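Long-range contacts in allergen Bos d 2 (Bos taurus, PDB 4WFV), which is a lipocalin allergen of cattle dander and probably carries pheromones or other small odorant ligands: residues Gly14-Tyr20 with Glu115-Thr121; Arg36-Arg41 with Ile53-Lys58. All coordinates share one frame; numbering follows the deposited sequence.

In the fold
Both contacts are antiparallel strand pairs of the lipocalin barrel, and each contains a classic beta bulge. Interaction 2 joins the two arms of a hairpin close in sequence, whereas interaction 1 brings the first strand to strand 110-118, far along the chain. Each is partly buried, with its exposed residues toward one end: Glu-15, Arg-17 and Thr-121 in interaction 1, Arg-41 in interaction 2. Lys-119 and Arg-17 hold that end of interaction 1; in interaction 2, Tyr-38, Tyr-56 and Arg-40 meet the C-terminal tail. The two come together through buried Glu-115 OE1, which is hydrogen-bonded to Tyr-39 OH, and more weakly at the surface, where Glu-15 forms a long ion pair with Arg-41.

Interaction 1. Residues Gly14-Tyr20 with Glu115-Thr121; sequences GEWRIIY and EGLAKGT
Lys-119 lays the end of its side chain across one face of the Trp-16 indole. Its CE sits 3.9 Å from the centroid of the six-membered ring, a CH-pi contact almost on the ring normal, while the ammonium NZ lies over the five-membered ring as a cation-pi partner, 4.0 Å from its centroid. A bend at CB-CG (chi2 -57°) folds the lysine back over the indole, although its CB starts away from the opposite segment. A long flexible chain suits this place: its methylenes cover the ring and its charge ends over the pi cloud. The indole also has its CE3 edge 3.6 Å from Ala-118 C, and Leu-117 crosses it at about a right angle. NE1 is hydrogen-bonded to Ile-12 O, which fixes the ring's rotation further.

Gly-14 and Trp-16 form the G-x-W signature of lipocalins, just before the first barrel strand; a cationic side chain over this tryptophan is a familiar feature of the family. Gly-14, with no side chain, leaves space for Lys-119 NZ, 3.6 Å from its CA, and takes a backbone conformation (phi 145°) scarcely open to other residues.

Further along, Ile-18 and Leu-117 form a non-hydrogen-bonded pair in which Ile-18 CB meets Leu-117 CD2 at 3.7 Å. Between this pair and that of Tyr-20 with Gly-116, Gly-116 O accepts from both Ile-19 N and Tyr-20 N, the latter on a lone pair, making a classic beta bulge. Ile-19, turned toward the opposite strand by the bulge, packs its CG1 3.6 Å from the small Ala-118 CB. In one of its two conformers, Arg-17 extends from CG to NE alongside Thr-121. Its NH1 donates to Gly-120 O at 2.9 Å from above the carbonyl plane, and makes a weak bond to Lys-119 O.

Interaction 2. Residues Arg36-Arg41 with Ile53-Lys58; sequences RNYYRR and ITFYLK
Tyr-39 and Phe-55 face each other as a non-hydrogen-bonded pair in the hairpin of strands 38-45 and 50-59, part of the lipocalin barrel. Their side of the sheet is tightly packed. Tyr-39 CE2 touches the CG2 methyl of Ile-53 at 3.5 Å. The phenyl of Phe-55, its CG set between backbone N and carbonyl carbon (chi1 62°), runs alongside Asn-37, whose CB comes within 3.6 Å of CD2; amide and ring planes stand 50° apart. Asn-37 ND2 is hydrogen-bonded to Pro-34, consistent with an asparagine lying against this apolar flank. Thr-54 O accepts from both Arg-40 N and Arg-41 N, a classic beta bulge.

The other side is well packed too, but nearer the surface. Tyr-38 CB and Tyr-56 CB stand 4.1 Å apart, and Tyr-38 CD2 lies against Tyr-56 O. The Tyr-38 ring also meets the aliphatic CE of Lys-58. Tyr-56 turns a ring edge over the guanidinium of Arg-40, its CD2 3.5 Å above that plane; the planes stand 63° apart, so this is no parallel stack. Arginine fits here: NH1 donates to Tyr-39 O and forms a salt bridge with Asp-152, and NE donates to Pro-155 O, the latter two partners in the C-terminal tail. The solvent side is at Arg-41, whose end leads away from Thr-54 to Glu-43. At the other end, a water donates to Arg-36 O and accepts from Lys-58 N, each at 2.9 Å.

Interaction 1. Residues Gly14-Tyr20 with Glu115-Thr121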
loop_
_atom_site.group_PDB
_atom_site.type_symbol
_atom_site.label_atom_id
_atom_site.label_comp_id
_atom_site.label_asym_id
_atom_site.label_seq_id
_atom_site.Cartn_x
_atom_site.Cartn_y
_atom_site.Cartn_z
ATOM N N GLY A 14 11.065 2.602 -6.708
ATOM C CA GLY A 14 10.736 3.808 -7.443
ATOM C C GLY A 14 9.940 4.816 -6.651
ATOM O O GLY A 14 9.626 4.588 -5.473
ATOM N N GLU A 15 9.597 5.920 -7.317
ATOM C CA GLU A 15 8.845 7.031 -6.722
ATOM C C GLU A 15 7.331 6.922 -6.920
ATOM O O GLU A 15 6.753 7.554 -7.809
ATOM C CB GLU A 15 9.308 8.356 -7.331
ATOM C CG GLU A 15 10.804 8.562 -7.301
ATOM C CD GLU A 15 11.307 8.927 -5.927
ATOM O OE1 GLU A 15 10.541 9.556 -5.165
ATOM O OE2 GLU A 15 12.466 8.588 -5.610
ATOM N N TRP A 16 6.676 6.173 -6.055
ATOM C CA TRP A 16 5.261 5.879 -6.231
ATOM C C TRP A 16 4.373 6.895 -5.528
ATOM O O TRP A 16 4.768 7.493 -4.529
ATOM C CB TRP A 16 4.957 4.518 -5.629
ATOM C CG TRP A 16 5.625 3.371 -6.319
ATOM C CD1 TRP A 16 6.766 2.732 -5.931
ATOM C CD2 TRP A 16 5.170 2.706 -7.499
ATOM N NE1 TRP A 16 7.065 1.720 -6.815
ATOM C CE2 TRP A 16 6.094 1.678 -7.783
ATOM C CE3 TRP A 16 4.077 2.889 -8.354
ATOM C CZ2 TRP A 16 5.953 0.834 -8.884
ATOM C CZ3 TRP A 16 3.937 2.045 -9.445
ATOM C CH2 TRP A 16 4.874 1.033 -9.704
ATOM N N ARG A 17 3.185 7.108 -6.080
ATOM C CA ARG A 17 2.116 7.829 -5.390
ATOM C C ARG A 17 1.024 6.824 -5.071
ATOM O O ARG A 17 0.778 5.909 -5.853
ATOM C CB ARG A 17 1.518 8.923 -6.279
ATOM C CG ARG A 17 2.480 10.038 -6.651
ATOM C CD ARG A 17 1.799 11.137 -7.463
ATOM N NE ARG A 17 2.783 12.076 -7.992
ATOM C CZ ARG A 17 3.370 11.952 -9.176
ATOM N NH1 ARG A 17 3.061 10.936 -9.965
ATOM N NH2 ARG A 17 4.265 12.848 -9.574
ATOM N N ILE A 18 0.350 6.994 -3.947
ATOM C CA ILE A 18 -0.806 6.149 -3.677
ATOM C C ILE A 18 -2.044 6.798 -4.248
ATOM O O ILE A 18 -2.309 7.977 -4.012
ATOM C CB ILE A 18 -0.969 5.830 -2.177
ATOM C CG1 ILE A 18 -2.096 4.814 -1.960
ATOM C CG2 ILE A 18 -1.187 7.091 -1.351
ATOM C CD1 ILE A 18 -1.964 4.080 -0.630
ATOM N N ILE A 19 -2.787 6.030 -5.039
ATOM C CA ILE A 19 -4.026 6.529 -5.621
ATOM C C ILE A 19 -5.226 6.068 -4.800
ATOM O O ILE A 19 -6.085 6.891 -4.433
ATOM C CB ILE A 19 -4.194 6.074 -7.083
ATOM C CG1 ILE A 19 -2.903 6.311 -7.876
ATOM C CG2 ILE A 19 -5.392 6.766 -7.723
ATOM C CD1 ILE A 19 -2.414 7.764 -7.859
ATOM N N TYR A 20 -5.264 4.773 -4.480
ATOM C CA TYR A 20 -6.394 4.205 -3.758
ATOM C C TYR A 20 -5.941 3.338 -2.599
ATOM O O TYR A 20 -4.842 2.779 -2.590
ATOM C CB TYR A 20 -7.231 3.302 -4.676
ATOM C CG TYR A 20 -7.887 4.009 -5.834
ATOM C CD1 TYR A 20 -8.976 4.837 -5.639
ATOM C CD2 TYR A 20 -7.433 3.814 -7.138
ATOM C CE1 TYR A 20 -9.587 5.492 -6.712
ATOM C CE2 TYR A 20 -8.020 4.468 -8.210
ATOM C CZ TYR A 20 -9.103 5.288 -7.994
ATOM O OH TYR A 20 -9.696 5.936 -9.051
ATOM N N GLU A 115 -3.553 -1.478 -1.316
ATOM C CA GLU A 115 -3.151 -0.147 -1.740
ATOM C C GLU A 115 -2.851 -0.182 -3.226
ATOM O O GLU A 115 -2.190 -1.117 -3.724
ATOM C CB GLU A 115 -1.907 0.305 -0.974
ATOM C CG GLU A 115 -2.166 0.400 0.524
ATOM C CD GLU A 115 -0.901 0.487 1.344
ATOM O OE1 GLU A 115 0.053 -0.250 1.054
ATOM O OE2 GLU A 115 -0.872 1.309 2.284
ATOM N N GLY A 116 -3.348 0.816 -3.945
ATOM C CA GLY A 116 -3.114 0.932 -5.378
ATOM C C GLY A 116 -2.236 2.133 -5.648
ATOM O O GLY A 116 -2.657 3.273 -5.435
ATOM N N LEU A 117 -1.018 1.874 -6.109
ATOM C CA LEU A 117 -0.014 2.907 -6.312
ATOM C C LEU A 117 0.185 3.114 -7.811
ATOM O O LEU A 117 0.005 2.181 -8.593
ATOM C CB LEU A 117 1.315 2.488 -5.686
ATOM C CG LEU A 117 1.359 1.875 -4.291
ATOM C CD1 LEU A 117 2.814 1.649 -3.863
ATOM C CD2 LEU A 117 0.685 2.773 -3.296
ATOM N N ALA A 118 0.556 4.328 -8.198
ATOM C CA ALA A 118 0.829 4.641 -9.601
ATOM C C ALA A 118 2.045 5.532 -9.755
ATOM O O ALA A 118 2.423 6.254 -8.836
ATOM C CB ALA A 118 -0.360 5.319 -10.239
ATOM N N LYS A 119 2.625 5.502 -10.950
ATOM C CA LYS A 119 3.655 6.469 -11.328
ATOM C C LYS A 119 3.051 7.832 -11.659
ATOM O O LYS A 119 3.734 8.857 -11.602
ATOM C CB LYS A 119 4.433 5.964 -12.540
ATOM C CG LYS A 119 5.203 4.711 -12.274
ATOM C CD LYS A 119 6.155 4.925 -11.122
ATOM C CE LYS A 119 7.186 3.842 -11.112
ATOM N NZ LYS A 119 8.152 3.987 -9.999
ATOM N N GLY A 120 1.777 7.837 -12.029
ATOM C CA GLY A 120 1.068 9.071 -12.303
ATOM C C GLY A 120 0.204 9.489 -11.130
ATOM O O GLY A 120 0.587 9.346 -9.978
ATOM N N THR A 121 -0.980 10.001 -11.436
ATOM C CA THR A 121 -1.875 10.510 -10.404
ATOM C C THR A 121 -3.252 9.859 -10.443
ATOM O O THR A 121 -4.181 10.305 -9.764
ATOM C CB THR A 121 -2.072 12.025 -10.533
ATOM O OG1 THR A 121 -2.615 12.334 -11.822
ATOM C CG2 THR A 121 -0.757 12.772 -10.340
HETATM O O HOH W 1 10.792 6.054 -10.076
#

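Interaction 2. Residues Arg36-Arg41 with Ile53-Lys58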
loop_
_atom_site.group_PDB
_atom_site.type_symbol
_atom_site.label_atom_id
_atom_site.label_comp_id
_atom_site.label_asym_id
_atom_site.label_seq_id
_atom_site.Cartn_x
_atom_site.Cartn_y
_atom_site.Cartn_z
ATOM N N ARG A 36 -3.808 4.864 6.566
ATOM C CA ARG A 36 -3.861 5.751 5.407
ATOM C C ARG A 36 -2.505 6.426 5.274
ATOM O O ARG A 36 -2.172 7.340 6.026
ATOM C CB ARG A 36 -4.958 6.789 5.572
ATOM C CG ARG A 36 -5.325 7.506 4.274
ATOM C CD ARG A 36 -6.333 8.590 4.559
ATOM N NE ARG A 36 -6.770 9.346 3.393
ATOM C CZ ARG A 36 -7.901 9.127 2.721
ATOM N NH1 ARG A 36 -8.699 8.125 3.057
ATOM N NH2 ARG A 36 -8.234 9.902 1.705
ATOM N N ASN A 37 -1.704 5.924 4.347
ATOM C CA ASN A 37 -0.299 6.291 4.274
ATOM C C ASN A 37 0.026 6.775 2.873
ATOM O O ASN A 37 -0.230 6.080 1.885
ATOM C CB ASN A 37 0.569 5.087 4.652
ATOM C CG ASN A 37 0.128 4.440 5.957
ATOM O OD1 ASN A 37 0.004 3.215 6.047
ATOM N ND2 ASN A 37 -0.133 5.264 6.967
ATOM N N TYR A 38 0.581 7.982 2.790
ATOM C CA TYR A 38 0.828 8.615 1.503
ATOM C C TYR A 38 2.236 8.302 1.010
ATOM O O TYR A 38 3.208 8.993 1.347
ATOM C CB TYR A 38 0.570 10.125 1.592
ATOM C CG TYR A 38 -0.846 10.468 2.009
ATOM C CD1 TYR A 38 -1.897 10.409 1.101
ATOM C CD2 TYR A 38 -1.132 10.851 3.316
ATOM C CE1 TYR A 38 -3.206 10.732 1.483
ATOM C CE2 TYR A 38 -2.436 11.174 3.710
ATOM C CZ TYR A 38 -3.459 11.107 2.782
ATOM O OH TYR A 38 -4.747 11.426 3.154
ATOM N N TYR A 39 2.323 7.257 0.189
ATOM C CA TYR A 39 3.594 6.767 -0.338
ATOM C C TYR A 39 4.365 7.839 -1.068
ATOM O O TYR A 39 3.784 8.689 -1.740
ATOM C CB TYR A 39 3.341 5.627 -1.327
ATOM C CG TYR A 39 3.156 4.270 -0.685
ATOM C CD1 TYR A 39 1.983 3.950 -0.003
ATOM C CD2 TYR A 39 4.149 3.303 -0.771
ATOM C CE1 TYR A 39 1.806 2.705 0.580
ATOM C CE2 TYR A 39 3.980 2.048 -0.194
ATOM C CZ TYR A 39 2.812 1.755 0.478
ATOM O OH TYR A 39 2.673 0.501 1.053
ATOM N N ARG A 40 5.687 7.780 -0.935
ATOM C CA ARG A 40 6.578 8.614 -1.742
ATOM C C ARG A 40 7.639 7.787 -2.451
ATOM O O ARG A 40 7.984 8.070 -3.598
ATOM C CB ARG A 40 7.219 9.720 -0.889
ATOM C CG ARG A 40 6.224 10.769 -0.382
ATOM C CD ARG A 40 5.717 11.636 -1.523
ATOM N NE ARG A 40 4.843 12.715 -1.086
ATOM C CZ ARG A 40 3.520 12.623 -0.961
ATOM N NH1 ARG A 40 2.885 11.484 -1.233
ATOM N NH2 ARG A 40 2.830 13.696 -0.594
ATOM N N ARG A 41 8.161 6.758 -1.790
ATOM C CA ARG A 41 9.268 6.018 -2.386
ATOM C C ARG A 41 9.403 4.632 -1.794
ATOM O O ARG A 41 9.195 4.442 -0.593
ATOM C CB ARG A 41 10.577 6.786 -2.185
ATOM C CG ARG A 41 11.766 6.192 -2.925
ATOM C CD ARG A 41 12.994 7.080 -2.750
ATOM N NE ARG A 41 14.155 6.568 -3.473
ATOM C CZ ARG A 41 15.369 7.108 -3.412
ATOM N NH1 ARG A 41 15.580 8.179 -2.661
ATOM N NH2 ARG A 41 16.370 6.576 -4.101
ATOM N N ILE A 53 10.357 1.717 2.808
ATOM C CA ILE A 53 9.192 2.442 2.326
ATOM C C ILE A 53 9.108 3.790 3.027
ATOM O O ILE A 53 9.058 3.870 4.262
ATOM C CB ILE A 53 7.896 1.648 2.574
ATOM C CG1 ILE A 53 8.005 0.253 1.958
ATOM C CG2 ILE A 53 6.694 2.388 1.997
ATOM C CD1 ILE A 53 6.849 -0.661 2.326
ATOM N N THR A 54 9.099 4.851 2.229
ATOM C CA THR A 54 9.029 6.212 2.735
ATOM C C THR A 54 7.670 6.813 2.366
ATOM O O THR A 54 7.227 6.732 1.209
ATOM C CB THR A 54 10.180 7.056 2.180
ATOM O OG1 THR A 54 11.420 6.523 2.670
ATOM C CG2 THR A 54 10.043 8.504 2.621
ATOM N N PHE A 55 6.986 7.369 3.360
ATOM C CA PHE A 55 5.608 7.823 3.184
ATOM C C PHE A 55 5.275 8.883 4.219
ATOM O O PHE A 55 5.971 9.017 5.224
ATOM C CB PHE A 55 4.638 6.636 3.340
ATOM C CG PHE A 55 4.683 5.991 4.702
ATOM C CD1 PHE A 55 5.637 5.032 4.999
ATOM C CD2 PHE A 55 3.774 6.358 5.689
ATOM C CE1 PHE A 55 5.685 4.446 6.254
ATOM C CE2 PHE A 55 3.820 5.769 6.939
ATOM C CZ PHE A 55 4.773 4.815 7.216
ATOM N N TYR A 56 4.202 9.622 3.966
ATOM C CA TYR A 56 3.644 10.539 4.959
ATOM C C TYR A 56 2.473 9.933 5.713
ATOM O O TYR A 56 1.656 9.197 5.151
ATOM C CB TYR A 56 3.177 11.851 4.319
ATOM C CG TYR A 56 4.290 12.794 3.947
ATOM C CD1 TYR A 56 4.883 13.609 4.906
ATOM C CD2 TYR A 56 4.753 12.872 2.637
ATOM C CE1 TYR A 56 5.891 14.476 4.569
ATOM C CE2 TYR A 56 5.764 13.731 2.293
ATOM C CZ TYR A 56 6.328 14.531 3.265
ATOM O OH TYR A 56 7.343 15.384 2.904
ATOM N N LEU A 57 2.407 10.257 6.999
ATOM C CA LEU A 57 1.250 9.982 7.833
ATOM C C LEU A 57 0.799 11.346 8.331
ATOM O O LEU A 57 1.636 12.158 8.725
ATOM C CB LEU A 57 1.662 9.095 9.008
ATOM C CG LEU A 57 0.632 8.721 10.068
ATOM C CD1 LEU A 57 -0.386 7.728 9.510
ATOM C CD2 LEU A 57 1.350 8.138 11.278
ATOM N N LYS A 58 -0.499 11.624 8.289
ATOM C CA LYS A 58 -0.999 12.873 8.869
ATOM C C LYS A 58 -1.411 12.703 10.321
ATOM O O LYS A 58 -2.147 11.781 10.662
ATOM C CB LYS A 58 -2.192 13.414 8.088
ATOM C CG LYS A 58 -1.878 13.946 6.715
ATOM C CD LYS A 58 -3.089 14.710 6.209
ATOM C CE LYS A 58 -3.128 14.777 4.707
ATOM N NZ LYS A 58 -4.372 15.459 4.251
HETATM O O HOH W 2 -2.512 9.921 7.193
#